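Local coordinates for protein purine nucleosidase, (IunH-1) (Sulfolobus solfataricus, PDB 3T8J) that belongs to the nucleoside hydrolase family and folds round a mixed beta sheet flanked by helices, with a bound sodium ion, at residues L18-L22 / A50-R56; K143-G149 / D181-W187; G148-F152 / M271-D275. All coordinates share one frame; numbering follows the deposited sequence.

Contact 1: L18-L22 / A50-R56; sequences LYLLL and ALEQVNR
Tyr19 of helix 12-23 reaches across to the C-terminal part of helix 40-53, and its phenol makes the one hydrogen bond between 18-22 and 50-56. The donor is OH and the acceptor the backbone oxygen of Ala50, 2.7 Å from OH to O. The oxygen lies at the edge of the ring, in its plane, and the bond arrives well off the C=O direction, at a C=O...OH angle of 115°. With CG anti to the carbonyl carbon (chi1 -70°), the ring extends towards the second helix and its hydroxyl comes to rest beside Gln53 CB.

A CH-pi contact accompanies this bond. Val54 CG1 sits over one face of the Tyr19 ring, 4.2 Å from the centroid and displaced toward the rim, so one aromatic group is used both at its edge and on a face.

The remaining contacts are mostly aliphatic. Leu18 CD2 meets Leu51 CD2 at 3.9 Å, the two side chains crossing at about a right angle, while Leu22 divides its branches: CD1 goes to Val54 CG2, and CD2 rests obliquely against the guanidinium nitrogen NH1 of Arg56, at 3.8 Å. Ile58 adds a further apolar surface next to Leu22 and Leu51.

Helix 40-53 ends here in a Schellman motif with Asn55, at positive phi, as its C-prime residue. Arg56 N donates to Leu51 O, which also takes Val54 N from the opposite face of its plane. The turn brings Val54 and Arg56 round to face Leu22. Chemically, this is a largely apolar seam between helix 12-23 and the end of helix 40-53 with its following turn, in which one phenol satisfies its hydroxyl on a main-chain carbonyl.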
ATOM      1  N   LEU A  18      14.911 -33.636  -9.239  1.00 23.07           N
ATOM      2  CA  LEU A  18      15.460 -34.012 -10.542  1.00 23.20           C
ATOM      3  C   LEU A  18      15.636 -35.531 -10.578  1.00 24.14           C
ATOM      4  O   LEU A  18      15.237 -36.212 -11.542  1.00 24.06           O
ATOM      5  CB  LEU A  18      16.797 -33.300 -10.775  1.00 23.47           C
ATOM      6  CG  LEU A  18      17.579 -33.744 -12.009  1.00 23.51           C
ATOM      7  CD1 LEU A  18      16.864 -33.432 -13.315  1.00 25.94           C
ATOM      8  CD2 LEU A  18      18.966 -33.096 -11.991  1.00 25.32           C
ATOM      9  N   TYR A  19      16.256 -36.075  -9.530  1.00 24.83           N
ATOM     10  CA  TYR A  19      16.515 -37.516  -9.476  1.00 27.02           C
ATOM     11  C   TYR A  19      15.220 -38.344  -9.428  1.00 27.71           C
ATOM     12  O   TYR A  19      15.157 -39.415 -10.031  1.00 29.10           O
ATOM     13  CB  TYR A  19      17.452 -37.868  -8.330  1.00 27.63           C
ATOM     14  CG  TYR A  19      18.888 -37.411  -8.487  1.00 28.41           C
ATOM     15  CD1 TYR A  19      19.375 -36.848  -9.670  1.00 26.72           C
ATOM     16  CD2 TYR A  19      19.786 -37.583  -7.457  1.00 30.60           C
ATOM     17  CE1 TYR A  19      20.714 -36.464  -9.802  1.00 27.78           C
ATOM     18  CE2 TYR A  19      21.127 -37.198  -7.584  1.00 31.69           C
ATOM     19  CZ  TYR A  19      21.586 -36.652  -8.754  1.00 29.08           C
ATOM     20  OH  TYR A  19      22.917 -36.282  -8.858  1.00 30.44           O
ATOM     21  N   LEU A  20      14.189 -37.867  -8.727  1.00 26.36           N
ATOM     22  CA  LEU A  20      12.910 -38.575  -8.665  0.50 27.88           C
ATOM     23  C   LEU A  20      12.340 -38.708 -10.078  1.00 27.56           C
ATOM     24  O   LEU A  20      11.857 -39.776 -10.456  1.00 29.00           O
ATOM     25  CB  LEU A  20      11.927 -37.854  -7.725  0.50 27.83           C
ATOM     26  CG  LEU A  20      10.702 -38.591  -7.166  0.50 29.32           C
ATOM     27  CD1 LEU A  20      11.077 -39.875  -6.435  0.50 32.21           C
ATOM     28  CD2 LEU A  20       9.880 -37.674  -6.244  0.50 29.77           C
ATOM     29  N   LEU A  21      12.407 -37.624 -10.859  1.00 26.11           N
ATOM     30  CA  LEU A  21      11.893 -37.683 -12.236  1.00 26.01           C
ATOM     31  C   LEU A  21      12.718 -38.691 -13.052  1.00 26.35           C
ATOM     32  O   LEU A  21      12.169 -39.564 -13.734  1.00 29.20           O
ATOM     33  CB  LEU A  21      11.907 -36.303 -12.929  1.00 25.01           C
ATOM     34  CG  LEU A  21      10.977 -35.211 -12.405  1.00 24.61           C
ATOM     35  CD1 LEU A  21      11.305 -33.882 -13.115  1.00 24.99           C
ATOM     36  CD2 LEU A  21       9.504 -35.589 -12.602  1.00 27.16           C
ATOM     37  N   LEU A  22      14.042 -38.578 -13.002  1.00 26.22           N
ATOM     38  CA  LEU A  22      14.929 -39.440 -13.812  1.00 27.36           C
ATOM     39  C   LEU A  22      14.902 -40.919 -13.430  1.00 29.87           C
ATOM     40  O   LEU A  22      14.877 -41.810 -14.321  1.00 31.45           O
ATOM     41  CB  LEU A  22      16.368 -38.922 -13.765  1.00 27.16           C
ATOM     42  CG  LEU A  22      16.626 -37.551 -14.376  1.00 26.91           C
ATOM     43  CD1 LEU A  22      18.110 -37.186 -14.228  1.00 28.23           C
ATOM     44  CD2 LEU A  22      16.230 -37.473 -15.833  1.00 27.41           C
ATOM     45  N   ALA A  50      24.982 -32.328 -10.564  1.00 25.77           N
ATOM     46  CA  ALA A  50      23.952 -33.334 -10.301  1.00 24.87           C
ATOM     47  C   ALA A  50      23.705 -34.242 -11.513  1.00 25.16           C
ATOM     48  O   ALA A  50      23.612 -35.465 -11.375  1.00 25.82           O
ATOM     49  CB  ALA A  50      22.648 -32.655  -9.866  1.00 24.75           C
ATOM     50  N   LEU A  51      23.619 -33.649 -12.700  1.00 25.00           N
ATOM     51  CA  LEU A  51      23.421 -34.419 -13.931  1.00 25.31           C
ATOM     52  C   LEU A  51      24.576 -35.380 -14.192  1.00 26.91           C
ATOM     53  O   LEU A  51      24.368 -36.500 -14.666  1.00 27.31           O
ATOM     54  CB  LEU A  51      23.183 -33.481 -15.130  1.00 24.03           C
ATOM     55  CG  LEU A  51      21.851 -32.746 -15.117  1.00 24.42           C
ATOM     56  CD1 LEU A  51      21.924 -31.585 -16.106  1.00 23.85           C
ATOM     57  CD2 LEU A  51      20.686 -33.677 -15.469  1.00 24.70           C
ATOM     58  N   GLU A  52      25.804 -34.942 -13.911  1.00 26.90           N
ATOM     59  CA  GLU A  52      26.985 -35.815 -14.059  1.00 28.83           C
ATOM     60  C   GLU A  52      26.927 -37.090 -13.214  1.00 28.90           C
ATOM     61  O   GLU A  52      27.410 -38.150 -13.659  1.00 31.11           O
ATOM     62  CB  GLU A  52      28.294 -35.048 -13.773  1.00 29.64           C
ATOM     63  CG  GLU A  52      28.626 -34.012 -14.833  1.00 29.17           C
ATOM     64  CD  GLU A  52      29.995 -33.329 -14.658  1.00 32.45           C
ATOM     65  OE1 GLU A  52      30.652 -33.472 -13.591  1.00 33.19           O
ATOM     66  OE2 GLU A  52      30.404 -32.649 -15.630  1.00 33.93           O
ATOM     67  N   GLN A  53      26.327 -37.015 -12.027  1.00 28.77           N
ATOM     68  CA  GLN A  53      26.296 -38.180 -11.126  1.00 30.24           C
ATOM     69  C   GLN A  53      25.408 -39.293 -11.655  1.00 30.41           C
ATOM     70  O   GLN A  53      25.541 -40.445 -11.235  1.00 32.35           O
ATOM     71  CB  GLN A  53      25.881 -37.805  -9.695  1.00 30.70           C
ATOM     72  CG  GLN A  53      26.630 -36.596  -9.090  1.00 31.51           C
ATOM     73  CD  GLN A  53      28.125 -36.642  -9.315  1.00 32.42           C
ATOM     74  OE1 GLN A  53      28.812 -37.581  -8.892  1.00 37.52           O
ATOM     75  NE2 GLN A  53      28.645 -35.654 -10.045  1.00 34.82           N
ATOM     76  N   VAL A  54      24.499 -38.921 -12.560  1.00 29.64           N
ATOM     77  CA  VAL A  54      23.574 -39.878 -13.173  1.00 30.77           C
ATOM     78  C   VAL A  54      23.761 -39.989 -14.690  1.00 30.98           C
ATOM     79  O   VAL A  54      22.871 -40.458 -15.410  1.00 30.72           O
ATOM     80  CB  VAL A  54      22.111 -39.545 -12.803  1.00 30.06           C
ATOM     81  CG1 VAL A  54      21.893 -39.739 -11.300  1.00 32.42           C
ATOM     82  CG2 VAL A  54      21.700 -38.126 -13.236  1.00 29.96           C
ATOM     83  N   ASN A  55      24.948 -39.616 -15.173  1.00 30.44           N
ATOM     84  CA  ASN A  55      25.353 -39.812 -16.564  1.00 30.97           C
ATOM     85  C   ASN A  55      24.471 -39.165 -17.645  1.00 30.07           C
ATOM     86  O   ASN A  55      24.360 -39.693 -18.754  1.00 30.75           O
ATOM     87  CB  ASN A  55      25.497 -41.315 -16.866  1.00 31.77           C
ATOM     88  CG  ASN A  55      26.404 -41.998 -15.920  1.00 32.76           C
ATOM     89  OD1 ASN A  55      27.539 -41.527 -15.652  1.00 33.53           O
ATOM     90  ND2 ASN A  55      25.951 -43.115 -15.380  1.00 35.09           N
ATOM     91  N   ARG A  56      23.880 -38.013 -17.348  1.00 29.23           N
ATOM     92  CA  ARG A  56      23.012 -37.299 -18.293  1.00 29.06           C
ATOM     93  C   ARG A  56      23.655 -36.018 -18.804  1.00 30.02           C
ATOM     94  O   ARG A  56      24.538 -35.440 -18.136  1.00 30.90           O
ATOM     95  CB  ARG A  56      21.664 -37.011 -17.648  1.00 28.60           C
ATOM     96  CG  ARG A  56      20.870 -38.244 -17.236  1.00 30.14           C
ATOM     97  CD  ARG A  56      20.562 -39.204 -18.426  1.00 32.55           C
ATOM     98  NE  ARG A  56      20.044 -38.491 -19.602  1.00 33.89           N
ATOM     99  CZ  ARG A  56      18.751 -38.270 -19.871  1.00 35.90           C
ATOM    100  NH1 ARG A  56      17.793 -38.753 -19.094  1.00 35.29           N
ATOM    101  NH2 ARG A  56      18.425 -37.573 -20.954  1.00 37.17           N
TER

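Contact 2: K143-G149 / D181-W187; sequences KVWVMGG and DITMIPW
The indole of Trp145 has Thr183 alongside it, pointing the same way as neighbours on one side of a sheet should, with Thr183 CB oblique to the ring and 3.9 Å from Trp145 CE3. Over one face of this indole lies CG of Lys143, from the same strand, 3.3 Å above the plane and offset toward the rim; NE1 is hydrogen-bonded to Glu117 OE1. At the far end the second indole, Trp187, is met near its plane by Met147 CE.

Between these rings strands 141-147 and 182-185 run parallel, adjacent in the central sheet of an alpha/beta fold, their short axes 20° apart. Backbone bonds alternate from Val144 N to Asp181 O through Gly148 N to Ile185 O; in the last, Gly148 N sits above the carbonyl plane of Ile185. Past the strands, Trp187 N still donates to Gly149 O, at 2.8 Å. On the side opposite Trp145 and Thr183, Val146 CG2 packs on Ile182 CG2 at 3.9 Å, and Met184 CE lies against Gly148 O.

A polar cluster closes the N-terminal end. Lys143 bends at chi2 (71°), which turns its amine toward 181-183: NZ donates to Thr183 OG1 at 2.8 Å and forms a salt bridge with Asp181 OD1, also 2.8 Å from NZ, approached from above the carboxylate plane. Thr183 OG1 is hydrogen-bonded to Glu290 OE1 as well.

The chemistry implies a division of labour: backbone hydrogen bonds set the parallel register, valine and isoleucine pack on one face, and one ammonium links Asp181, just before the neighbouring strand, with Thr183 on it, its charge probably stabilised by Asp181.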
ATOM      1  N   LYS A 143       0.633 -28.389 -18.064  1.00 24.20           N
ATOM      2  CA  LYS A 143       0.465 -28.383 -16.632  1.00 23.68           C
ATOM      3  C   LYS A 143       1.651 -27.661 -15.976  1.00 22.33           C
ATOM      4  O   LYS A 143       2.773 -27.845 -16.420  1.00 22.46           O
ATOM      5  CB  LYS A 143       0.409 -29.823 -16.121  1.00 25.87           C
ATOM      6  CG  LYS A 143       0.024 -29.979 -14.697  1.00 27.63           C
ATOM      7  CD  LYS A 143      -1.449 -29.647 -14.473  1.00 29.52           C
ATOM      8  CE  LYS A 143      -1.737 -29.663 -13.012  1.00 30.69           C
ATOM      9  NZ  LYS A 143      -3.207 -29.565 -12.758  1.00 30.64           N
ATOM     10  N   VAL A 144       1.351 -26.845 -14.965  1.00 20.41           N
ATOM     11  CA  VAL A 144       2.375 -26.235 -14.082  1.00 20.13           C
ATOM     12  C   VAL A 144       2.147 -26.795 -12.689  1.00 21.01           C
ATOM     13  O   VAL A 144       1.071 -26.621 -12.095  1.00 22.42           O
ATOM     14  CB  VAL A 144       2.301 -24.711 -14.097  1.00 19.49           C
ATOM     15  CG1 VAL A 144       3.435 -24.108 -13.256  1.00 20.11           C
ATOM     16  CG2 VAL A 144       2.387 -24.205 -15.547  1.00 22.00           C
ATOM     17  N   TRP A 145       3.199 -27.419 -12.141  1.00 20.72           N
ATOM     18  CA  TRP A 145       3.214 -27.966 -10.786  1.00 20.73           C
ATOM     19  C   TRP A 145       4.034 -27.015  -9.914  1.00 19.80           C
ATOM     20  O   TRP A 145       5.228 -26.894 -10.118  1.00 20.79           O
ATOM     21  CB  TRP A 145       3.843 -29.358 -10.801  1.00 20.95           C
ATOM     22  CG  TRP A 145       3.181 -30.367 -11.717  1.00 22.32           C
ATOM     23  CD1 TRP A 145       3.557 -30.711 -12.999  1.00 23.72           C
ATOM     24  CD2 TRP A 145       2.056 -31.199 -11.403  1.00 23.47           C
ATOM     25  NE1 TRP A 145       2.730 -31.697 -13.483  1.00 24.03           N
ATOM     26  CE2 TRP A 145       1.790 -32.001 -12.532  1.00 25.01           C
ATOM     27  CE3 TRP A 145       1.230 -31.326 -10.279  1.00 25.34           C
ATOM     28  CZ2 TRP A 145       0.751 -32.913 -12.553  1.00 26.44           C
ATOM     29  CZ3 TRP A 145       0.194 -32.244 -10.311  1.00 27.53           C
ATOM     30  CH2 TRP A 145      -0.041 -33.012 -11.449  1.00 27.81           C
ATOM     31  N   VAL A 146       3.367 -26.311  -9.022  1.00 19.72           N
ATOM     32  CA  VAL A 146       3.984 -25.230  -8.238  1.00 19.77           C
ATOM     33  C   VAL A 146       4.202 -25.667  -6.796  1.00 21.01           C
ATOM     34  O   VAL A 146       3.254 -26.080  -6.115  1.00 22.21           O
ATOM     35  CB  VAL A 146       3.093 -23.973  -8.240  1.00 19.05           C
ATOM     36  CG1 VAL A 146       3.669 -22.882  -7.307  1.00 20.03           C
ATOM     37  CG2 VAL A 146       2.936 -23.397  -9.654  1.00 19.48           C
ATOM     38  N   MET A 147       5.452 -25.603  -6.338  1.00 20.06           N
ATOM     39  CA  MET A 147       5.712 -25.650  -4.896  1.00 20.01           C
ATOM     40  C   MET A 147       5.717 -24.179  -4.476  1.00 20.03           C
ATOM     41  O   MET A 147       6.581 -23.390  -4.931  1.00 19.40           O
ATOM     42  CB  MET A 147       7.055 -26.288  -4.549  1.00 20.84           C
ATOM     43  CG  MET A 147       7.227 -26.568  -3.057  1.00 21.54           C
ATOM     44  SD  MET A 147       7.586 -25.048  -2.112  1.00 22.78           S
ATOM     45  CE  MET A 147       6.462 -25.243  -0.723  1.00 24.53           C
ATOM     46  N   GLY A 148       4.746 -23.781  -3.664  1.00 20.42           N
ATOM     47  CA  GLY A 148       4.706 -22.393  -3.238  1.00 20.76           C
ATOM     48  C   GLY A 148       3.539 -22.083  -2.348  1.00 21.11           C
ATOM     49  O   GLY A 148       2.548 -22.786  -2.354  1.00 21.78           O
ATOM     50  N   GLY A 149       3.686 -21.004  -1.600  1.00 20.47           N
ATOM     51  CA  GLY A 149       2.644 -20.433  -0.799  1.00 20.29           C
ATOM     52  C   GLY A 149       2.526 -20.957   0.614  1.00 20.78           C
ATOM     53  O   GLY A 149       3.159 -21.957   1.006  1.00 21.71           O
ATOM     54  N   ASP A 181      -2.784 -24.104 -16.212  1.00 24.28           N
ATOM     55  CA  ASP A 181      -3.382 -25.171 -15.408  1.00 23.70           C
ATOM     56  C   ASP A 181      -2.414 -25.455 -14.260  1.00 23.63           C
ATOM     57  O   ASP A 181      -1.420 -26.129 -14.487  1.00 22.64           O
ATOM     58  CB  ASP A 181      -3.604 -26.410 -16.282  1.00 25.42           C
ATOM     59  CG  ASP A 181      -4.300 -27.548 -15.552  1.00 27.03           C
ATOM     60  OD1 ASP A 181      -4.394 -27.500 -14.305  1.00 28.93           O
ATOM     61  OD2 ASP A 181      -4.755 -28.526 -16.231  1.00 30.50           O
ATOM     62  N   ILE A 182      -2.716 -24.924 -13.081  1.00 21.85           N
ATOM     63  CA  ILE A 182      -1.822 -24.948 -11.911  1.00 21.28           C
ATOM     64  C   ILE A 182      -2.350 -25.874 -10.839  1.00 22.34           C
ATOM     65  O   ILE A 182      -3.530 -25.767 -10.450  1.00 23.22           O
ATOM     66  CB  ILE A 182      -1.697 -23.540 -11.294  1.00 20.18           C
ATOM     67  CG1 ILE A 182      -0.951 -22.594 -12.231  1.00 20.90           C
ATOM     68  CG2 ILE A 182      -0.995 -23.600  -9.910  1.00 20.18           C
ATOM     69  CD1 ILE A 182      -1.034 -21.109 -11.813  1.00 22.43           C
ATOM     70  N   THR A 183      -1.474 -26.753 -10.332  1.00 22.20           N
ATOM     71  CA  THR A 183      -1.693 -27.464  -9.085  1.00 23.11           C
ATOM     72  C   THR A 183      -0.570 -27.004  -8.141  1.00 22.35           C
ATOM     73  O   THR A 183       0.585 -27.045  -8.517  1.00 22.85           O
ATOM     74  CB  THR A 183      -1.719 -29.002  -9.259  1.00 24.34           C
ATOM     75  OG1 THR A 183      -2.905 -29.367  -9.995  1.00 26.97           O
ATOM     76  CG2 THR A 183      -1.744 -29.690  -7.900  1.00 26.03           C
ATOM     77  N   MET A 184      -0.966 -26.531  -6.961  1.00 22.54           N
ATOM     78  CA  MET A 184      -0.072 -25.845  -6.006  1.00 22.61           C
ATOM     79  C   MET A 184       0.034 -26.656  -4.716  1.00 23.15           C
ATOM     80  O   MET A 184      -0.966 -27.067  -4.137  1.00 23.08           O
ATOM     81  CB  MET A 184      -0.676 -24.462  -5.719  1.00 24.08           C
ATOM     82  CG  MET A 184      -0.065 -23.661  -4.711  1.00 28.19           C
ATOM     83  SD  MET A 184      -1.217 -22.236  -4.517  1.00 35.05           S
ATOM     84  CE  MET A 184       0.094 -21.198  -4.437  1.00 31.02           C
ATOM     85  N   ILE A 185       1.273 -26.846  -4.252  1.00 22.30           N
ATOM     86  CA  ILE A 185       1.594 -27.545  -3.019  1.00 23.74           C
ATOM     87  C   ILE A 185       2.180 -26.508  -2.036  1.00 22.82           C
ATOM     88  O   ILE A 185       3.306 -26.045  -2.229  1.00 22.05           O
ATOM     89  CB  ILE A 185       2.624 -28.683  -3.277  1.00 24.17           C
ATOM     90  CG1 ILE A 185       2.023 -29.889  -4.048  1.00 25.53           C
ATOM     91  CG2 ILE A 185       3.146 -29.276  -1.967  1.00 26.99           C
ATOM     92  CD1 ILE A 185       1.434 -29.606  -5.444  1.00 27.41           C
ATOM     93  N   PRO A 186       1.439 -26.154  -0.975  1.00 22.07           N
ATOM     94  CA  PRO A 186       1.907 -25.109  -0.036  1.00 20.98           C
ATOM     95  C   PRO A 186       2.895 -25.595   1.029  1.00 21.38           C
ATOM     96  O   PRO A 186       2.836 -26.751   1.462  1.00 21.64           O
ATOM     97  CB  PRO A 186       0.612 -24.631   0.650  1.00 22.24           C
ATOM     98  CG  PRO A 186      -0.500 -25.299  -0.068  1.00 24.50           C
ATOM     99  CD  PRO A 186       0.026 -26.501  -0.718  1.00 23.28           C
ATOM    100  N   TRP A 187       3.748 -24.674   1.472  1.00 21.52           N
ATOM    101  CA  TRP A 187       4.660 -24.927   2.574  1.00 21.84           C
ATOM    102  C   TRP A 187       3.951 -25.420   3.829  1.00 22.81           C
ATOM    103  O   TRP A 187       4.433 -26.359   4.497  1.00 23.06           O
ATOM    104  CB  TRP A 187       5.396 -23.637   2.915  1.00 21.09           C
ATOM    105  CG  TRP A 187       6.298 -23.748   4.141  1.00 22.74           C
ATOM    106  CD1 TRP A 187       6.053 -23.264   5.400  1.00 23.47           C
ATOM    107  CD2 TRP A 187       7.558 -24.401   4.195  1.00 25.57           C
ATOM    108  NE1 TRP A 187       7.098 -23.589   6.248  1.00 26.47           N
ATOM    109  CE2 TRP A 187       8.036 -24.278   5.523  1.00 25.05           C
ATOM    110  CE3 TRP A 187       8.347 -25.064   3.250  1.00 26.38           C
ATOM    111  CZ2 TRP A 187       9.276 -24.802   5.928  1.00 27.24           C
ATOM    112  CZ3 TRP A 187       9.576 -25.585   3.667  1.00 27.27           C
ATOM    113  CH2 TRP A 187      10.019 -25.437   4.980  1.00 27.55           C
TER

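Contact 3: G148-F152 / M271-D275; sequences GGAVF and MTLVD
Thr272 directs its side chain at the backbone of Gly149 and Ala150, and this joins two parts of the nucleoside hydrolase fold: the loop that follows the parallel strand 141-147, and strand 272-275, which is outermost in this chain's mixed sheet, beside the antiparallel strand 251-261.

The two branches of Thr272 do different work. Its chi1 of 53° sets OG1 between the backbone N and the carbonyl carbon, from where it accepts a hydrogen bond from Ala150 N, 3.1 Å from N to OG1. The methyl CG2 is turned to Gly149 instead, 3.6 Å from its CA. At that point the loop has positive phi (89°), a backbone shape that glycine adopts readily, and the absence of a side chain lets the methyl come right up to the main chain.

Further along the strand, Val274 faces the loop on the same side as Thr272. It crosses Val151 obliquely, CG2 meeting Val151 CG1 at 3.9 Å, a purely apolar touch. Both valines also lean on Tyr293 of strand 289-295, which makes the pair part of a larger apolar patch. The loop has further partners: Asp188 accepts from Val151 N and Phe152 N, and Glu162 from Gly149 N. The edge of the contact belongs to the assembly, for Phe152 packs on Phe152, and Met271 on Met271, of a second subunit.

A water completes the polar side of the interface, donating to Ala150 O at 2.8 Å and accepting from Thr272 N, with 3.0 Å between that nitrogen and the water oxygen.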
ATOM      1  N   GLY A 148       4.746 -23.781  -3.664  1.00 20.42           N
ATOM      2  CA  GLY A 148       4.706 -22.393  -3.238  1.00 20.76           C
ATOM      3  C   GLY A 148       3.539 -22.083  -2.348  1.00 21.11           C
ATOM      4  O   GLY A 148       2.548 -22.786  -2.354  1.00 21.78           O
ATOM      5  N   GLY A 149       3.686 -21.004  -1.600  1.00 20.47           N
ATOM      6  CA  GLY A 149       2.644 -20.433  -0.799  1.00 20.29           C
ATOM      7  C   GLY A 149       2.526 -20.957   0.614  1.00 20.78           C
ATOM      8  O   GLY A 149       3.159 -21.957   1.006  1.00 21.71           O
ATOM      9  N   ALA A 150       1.696 -20.256   1.370  1.00 20.58           N
ATOM     10  CA  ALA A 150       1.310 -20.631   2.728  1.00 21.46           C
ATOM     11  C   ALA A 150      -0.167 -20.279   2.863  1.00 22.96           C
ATOM     12  O   ALA A 150      -0.557 -19.114   2.957  1.00 23.47           O
ATOM     13  CB  ALA A 150       2.191 -19.915   3.769  1.00 20.92           C
ATOM     14  N   VAL A 151      -0.995 -21.306   2.801  1.00 23.68           N
ATOM     15  CA  VAL A 151      -2.445 -21.100   2.679  1.00 25.56           C
ATOM     16  C   VAL A 151      -3.120 -20.959   4.023  1.00 26.40           C
ATOM     17  O   VAL A 151      -4.334 -20.700   4.084  1.00 29.37           O
ATOM     18  CB  VAL A 151      -3.087 -22.185   1.808  1.00 25.33           C
ATOM     19  CG1 VAL A 151      -2.461 -22.144   0.399  1.00 26.48           C
ATOM     20  CG2 VAL A 151      -2.913 -23.563   2.437  1.00 27.50           C
ATOM     21  N   PHE A 152      -2.369 -21.136   5.116  1.00 26.72           N
ATOM     22  CA  PHE A 152      -2.846 -20.789   6.452  1.00 28.06           C
ATOM     23  C   PHE A 152      -1.953 -19.690   7.059  1.00 27.02           C
ATOM     24  O   PHE A 152      -1.947 -19.455   8.263  1.00 29.10           O
ATOM     25  CB  PHE A 152      -2.836 -22.037   7.326  1.00 27.98           C
ATOM     26  CG  PHE A 152      -3.724 -23.134   6.827  1.00 31.20           C
ATOM     27  CD1 PHE A 152      -5.100 -23.020   6.925  1.00 33.94           C
ATOM     28  CD2 PHE A 152      -3.189 -24.284   6.258  1.00 32.20           C
ATOM     29  CE1 PHE A 152      -5.923 -24.038   6.443  1.00 34.64           C
ATOM     30  CE2 PHE A 152      -4.005 -25.294   5.787  1.00 33.48           C
ATOM     31  CZ  PHE A 152      -5.350 -25.176   5.876  1.00 33.72           C
ATOM     32  N   MET A 271       2.493 -13.118   0.402  1.00 16.17           N
ATOM     33  CA  MET A 271       1.386 -13.955   0.857  1.00 16.93           C
ATOM     34  C   MET A 271       0.553 -14.475  -0.302  1.00 17.09           C
ATOM     35  O   MET A 271       0.394 -13.810  -1.337  1.00 17.57           O
ATOM     36  CB  MET A 271       0.456 -13.217   1.827  1.00 17.13           C
ATOM     37  CG  MET A 271       1.087 -12.928   3.193  1.00 17.86           C
ATOM     38  SD  MET A 271      -0.065 -12.346   4.436  1.00 21.09           S
ATOM     39  CE  MET A 271      -0.861 -13.849   4.824  1.00 22.58           C
ATOM     40  N   THR A 272       0.114 -15.710  -0.137  1.00 17.35           N
ATOM     41  CA  THR A 272      -0.920 -16.327  -1.011  1.00 17.13           C
ATOM     42  C   THR A 272      -2.253 -16.279  -0.253  1.00 18.09           C
ATOM     43  O   THR A 272      -2.459 -17.004   0.737  1.00 19.31           O
ATOM     44  CB  THR A 272      -0.551 -17.775  -1.360  1.00 17.91           C
ATOM     45  OG1 THR A 272      -0.296 -18.505  -0.151  1.00 18.72           O
ATOM     46  CG2 THR A 272       0.687 -17.845  -2.268  1.00 19.38           C
ATOM     47  N   LEU A 273      -3.151 -15.404  -0.721  1.00 18.84           N
ATOM     48  CA  LEU A 273      -4.447 -15.129  -0.073  1.00 19.18           C
ATOM     49  C   LEU A 273      -5.518 -15.935  -0.816  1.00 20.09           C
ATOM     50  O   LEU A 273      -5.727 -15.700  -1.992  1.00 21.72           O
ATOM     51  CB  LEU A 273      -4.734 -13.635  -0.148  1.00 19.77           C
ATOM     52  CG  LEU A 273      -3.558 -12.781   0.399  1.00 20.50           C
ATOM     53  CD1 LEU A 273      -3.640 -11.352  -0.100  1.00 26.53           C
ATOM     54  CD2 LEU A 273      -3.392 -12.896   1.929  1.00 20.46           C
ATOM     55  N   VAL A 274      -6.158 -16.849  -0.092  1.00 20.39           N
ATOM     56  CA  VAL A 274      -7.008 -17.868  -0.737  1.00 22.10           C
ATOM     57  C   VAL A 274      -8.499 -17.662  -0.422  1.00 21.76           C
ATOM     58  O   VAL A 274      -8.915 -17.706   0.743  1.00 22.46           O
ATOM     59  CB  VAL A 274      -6.579 -19.264  -0.323  1.00 23.11           C
ATOM     60  CG1 VAL A 274      -7.453 -20.318  -1.000  1.00 25.12           C
ATOM     61  CG2 VAL A 274      -5.088 -19.518  -0.686  1.00 24.53           C
ATOM     62  N   ASP A 275      -9.294 -17.408  -1.469  1.00 22.25           N
ATOM     63  CA  ASP A 275     -10.749 -17.330  -1.375  1.00 22.83           C
ATOM     64  C   ASP A 275     -11.293 -18.747  -1.519  1.00 24.02           C
ATOM     65  O   ASP A 275     -11.084 -19.396  -2.558  1.00 23.74           O
ATOM     66  CB  ASP A 275     -11.272 -16.378  -2.455  1.00 24.12           C
ATOM     67  CG  ASP A 275     -12.758 -16.033  -2.299  1.00 25.12           C
ATOM     68  OD1 ASP A 275     -13.458 -16.695  -1.514  1.00 27.51           O
ATOM     69  OD2 ASP A 275     -13.170 -15.007  -2.903  1.00 28.92           O
TER
HETATM   70  O   HOH W   1       1.025 -16.879   2.482  1.00 12.98           O

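Contact 1 is complete before residue 143, and segment 143-152 then serves both other contacts, which share Gly148 and Gly149. Contact 1 pairs two helices, 12-23 and 40-53; its centre lies about 23 Å from that of contact 2 and about 32 Å from that of contact 3, across the chain's centre from the latter. The centres of contacts 2 and 3 are about 11 Å apart and the two touch, Pro186 CG lying 3.7 Å from Val151 CG1. Contact 2 joins adjacent inner strands of the mixed sheet, and contact 3 reaches its outermost strand 272-275. One continuous piece of chain thus ties the sheet's interior to its edge and to the subunit interface.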